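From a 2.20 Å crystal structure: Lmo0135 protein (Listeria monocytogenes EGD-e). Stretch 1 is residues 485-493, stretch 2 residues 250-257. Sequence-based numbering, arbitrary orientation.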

# COMPACT_ATOMS: atom_id res chain seq x y z
N THR A 485 -1.62 16.75 -4.40
CA THR A 485 -2.25 15.70 -3.58
C THR A 485 -1.29 14.74 -2.90
O THR A 485 -0.82 13.78 -3.53
CB THR A 485 -3.27 14.82 -4.38
OG1 THR A 485 -4.00 15.60 -5.33
CG2 THR A 485 -4.24 14.11 -3.42
N PRO A 486 -1.02 14.95 -1.61
CA PRO A 486 -0.21 13.95 -0.92
C PRO A 486 -0.96 12.63 -0.92
O PRO A 486 -2.19 12.61 -0.81
CB PRO A 486 -0.09 14.51 0.49
CG PRO A 486 -0.25 15.99 0.33
CD PRO A 486 -1.26 16.14 -0.77
N GLN A 487 -0.26 11.52 -1.11
CA GLN A 487 -0.98 10.24 -1.11
C GLN A 487 -0.07 9.12 -0.67
O GLN A 487 1.15 9.27 -0.72
CB GLN A 487 -1.55 9.92 -2.49
CG GLN A 487 -0.51 9.48 -3.50
CD GLN A 487 -1.08 9.02 -4.81
OE1 GLN A 487 -2.20 9.33 -5.15
NE2 GLN A 487 -0.27 8.30 -5.59
N PRO A 488 -0.66 7.98 -0.28
CA PRO A 488 0.16 6.86 0.16
C PRO A 488 1.24 6.46 -0.83
O PRO A 488 1.06 6.63 -2.05
CB PRO A 488 -0.86 5.74 0.30
CG PRO A 488 -2.14 6.44 0.59
CD PRO A 488 -2.10 7.65 -0.26
N VAL A 489 2.36 5.98 -0.30
CA VAL A 489 3.51 5.45 -1.05
C VAL A 489 4.36 6.44 -1.88
O VAL A 489 5.55 6.58 -1.62
CB VAL A 489 3.10 4.28 -2.01
CG1 VAL A 489 4.34 3.64 -2.64
CG2 VAL A 489 2.29 3.21 -1.29
N THR A 490 3.77 7.07 -2.88
CA THR A 490 4.49 7.90 -3.84
C THR A 490 4.70 9.35 -3.50
O THR A 490 5.19 10.10 -4.33
CB THR A 490 3.74 7.90 -5.17
OG1 THR A 490 2.54 8.68 -5.05
CG2 THR A 490 3.40 6.45 -5.59
N MET A 491 4.34 9.73 -2.28
CA MET A 491 4.42 11.12 -1.78
C MET A 491 3.33 11.96 -2.39
O MET A 491 2.45 12.39 -1.68
CB MET A 491 5.78 11.79 -1.98
CG MET A 491 6.94 11.05 -1.34
SD MET A 491 8.46 11.95 -1.66
CE MET A 491 9.67 10.78 -1.07
N PHE A 492 3.38 12.18 -3.69
CA PHE A 492 2.35 12.96 -4.35
C PHE A 492 1.75 12.20 -5.52
O PHE A 492 2.37 11.28 -6.07
CB PHE A 492 2.89 14.29 -4.87
CG PHE A 492 3.19 15.30 -3.80
CD1 PHE A 492 2.16 16.00 -3.19
CD2 PHE A 492 4.49 15.60 -3.45
CE1 PHE A 492 2.42 16.96 -2.23
CE2 PHE A 492 4.75 16.56 -2.49
CZ PHE A 492 3.71 17.23 -1.87
N ARG A 493 0.54 12.63 -5.88
CA ARG A 493 -0.23 12.04 -6.96
C ARG A 493 0.30 12.56 -8.26
O ARG A 493 0.52 11.78 -9.21
CB ARG A 493 -1.70 12.43 -6.82
CG ARG A 493 -2.68 11.83 -7.84
CD ARG A 493 -4.08 12.42 -7.67
NE ARG A 493 -4.03 13.88 -7.72
CZ ARG A 493 -3.98 14.62 -8.82
NH1 ARG A 493 -4.03 14.07 -10.01
NH2 ARG A 493 -3.87 15.93 -8.72
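Stretch 2, residues 250-257: IITYPENR

Stretch 1 doubles back on itself. Thr485, with positive phi, follows the end of a helix; from there the chain runs out through Pro486 and Gln487, turns at Pro488 to Thr490, and returns through Met491 and Phe492. Backbone hydrogen bonds hold the two arms together: Gln487 N to Met491 O and Arg493 N to Thr485 O, both 2.9 Å. Within the turn, Thr490 N donates to Pro488 O at 2.9 Å. Val489 and Met491 both take positive phi, which helps the chain reverse in so few residues. The CA-to-CB bond of Gln487 points away from stretch 2, and its side chain braces the turn instead, Gln487 NE2 giving a hydrogen bond to Thr490 OG1 at 2.9 Å.

Stretch 2 is part of a longer strand and lies over this loop in the same direction as the outgoing arm, so that Pro486 is matched with Tyr253 (CA to CA 6.9 Å) and Pro488 with Glu255 (CA to CA 4.4 Å). No direct hydrogen bond joins the two stretches; the fit depends largely on shape.

At its centre is the ring of Tyr253, a broad, flat surface. Pro486, the first bump, packs over one face, its CB 3.8 Å from the ring centroid and only 15° off the normal, a CH-pi contact well suited to a compact, rigid proline. The same proline also meets the preceding inward-pointing residue of the strand, Pro486 CG lying 3.9 Å from Ile251 CG2. Ile251 is branched and long enough to reach a second neighbour: Ile251 CD1 lies 4.1 Å from Phe492 CZ. Although the CA-to-CB bond of Phe492 points sideways, the length of the side chain brings the ring tip to the isoleucine.

The phenol reaches across the loop towards the returning arm, and Tyr253 CE2 comes within 3.4 Å of Gln487 O. Tyr253 OH comes to 3.9 Å from Met491 CA, and a water sits beside this contact, in the space between the hydroxyl, Gln487 O and Met491 N. This water lies 2.5 Å from Tyr253 OH, donates to Gln487 O at 2.8 Å, and accepts a weak hydrogen bond from Met491 N at 3.0 Å, linking the tyrosine to both arms.

Farther along, Pro488 forms the second bump. Pro488 CB lies 3.5 Å from Glu255 O, and Pro488 CG is 3.8 Å from Pro254 O and 3.5 Å from Asn256 ND2, so the compact ring is seated among two backbone carbonyls and an amide side chain. On the other side of Pro488 from Asn256 ND2, the extended side chain of Glu255 brings Glu255 OE1 to 3.6 Å from Val489 N.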

# COMPACT_ATOMS: atom_id res chain seq x y z
N ILE A 250 5.75 21.00 6.78
CA ILE A 250 5.58 19.60 7.12
C ILE A 250 4.16 19.22 6.78
O ILE A 250 3.23 19.91 7.17
CB ILE A 250 5.85 19.36 8.61
CG1 ILE A 250 7.28 19.78 8.96
CG2 ILE A 250 5.62 17.89 8.96
CD1 ILE A 250 8.35 19.06 8.17
N ILE A 251 4.01 18.12 6.05
CA ILE A 251 2.70 17.63 5.63
C ILE A 251 2.49 16.23 6.19
O ILE A 251 3.31 15.35 5.98
CB ILE A 251 2.59 17.56 4.10
CG1 ILE A 251 3.16 18.82 3.44
CG2 ILE A 251 1.14 17.37 3.70
CD1 ILE A 251 3.31 18.72 1.94
N THR A 252 1.36 16.05 6.87
CA THR A 252 0.98 14.79 7.48
C THR A 252 -0.36 14.35 6.88
O THR A 252 -1.32 15.11 6.87
CB THR A 252 0.84 14.97 8.99
OG1 THR A 252 2.11 15.37 9.53
CG2 THR A 252 0.40 13.66 9.66
N TYR A 253 -0.41 13.11 6.39
CA TYR A 253 -1.58 12.58 5.70
C TYR A 253 -1.68 11.05 5.91
O TYR A 253 -0.67 10.41 6.19
CB TYR A 253 -1.47 12.92 4.21
CG TYR A 253 -0.17 12.41 3.61
CD1 TYR A 253 1.02 13.10 3.80
CD2 TYR A 253 -0.13 11.23 2.87
CE1 TYR A 253 2.20 12.63 3.29
CE2 TYR A 253 1.06 10.75 2.34
CZ TYR A 253 2.22 11.46 2.54
OH TYR A 253 3.40 10.98 2.03
N PRO A 254 -2.88 10.47 5.77
CA PRO A 254 -2.97 9.03 5.99
C PRO A 254 -2.21 8.22 4.96
O PRO A 254 -2.22 8.56 3.80
CB PRO A 254 -4.49 8.75 5.91
CG PRO A 254 -5.15 10.07 6.17
CD PRO A 254 -4.21 11.07 5.54
N GLU A 255 -1.51 7.18 5.40
CA GLU A 255 -0.78 6.31 4.47
C GLU A 255 -1.58 5.04 4.19
O GLU A 255 -1.11 4.17 3.45
CB GLU A 255 0.63 5.97 4.97
CG GLU A 255 1.51 5.32 3.88
CD GLU A 255 3.00 5.58 4.05
OE1 GLU A 255 3.68 5.80 3.01
OE2 GLU A 255 3.50 5.62 5.20
N ASN A 256 -2.79 4.97 4.74
CA ASN A 256 -3.65 3.79 4.60
C ASN A 256 -2.94 2.53 5.08
O ASN A 256 -3.16 1.45 4.55
CB ASN A 256 -4.17 3.63 3.17
CG ASN A 256 -5.08 4.76 2.74
OD1 ASN A 256 -5.68 5.44 3.55
ND2 ASN A 256 -5.20 4.93 1.45
N ARG A 257 -2.07 2.69 6.07
CA ARG A 257 -1.36 1.57 6.62
C ARG A 257 -1.97 1.15 7.96
O ARG A 257 -2.23 2.01 8.81
CB ARG A 257 0.11 1.90 6.81
CG ARG A 257 0.91 0.77 7.43
CD ARG A 257 2.39 1.09 7.50
NE ARG A 257 3.18 -0.02 8.08
CZ ARG A 257 3.35 -0.25 9.39
NH1 ARG A 257 4.10 -1.28 9.78
NH2 ARG A 257 2.77 0.52 10.31
O HOH W 1 3.64 8.99 0.56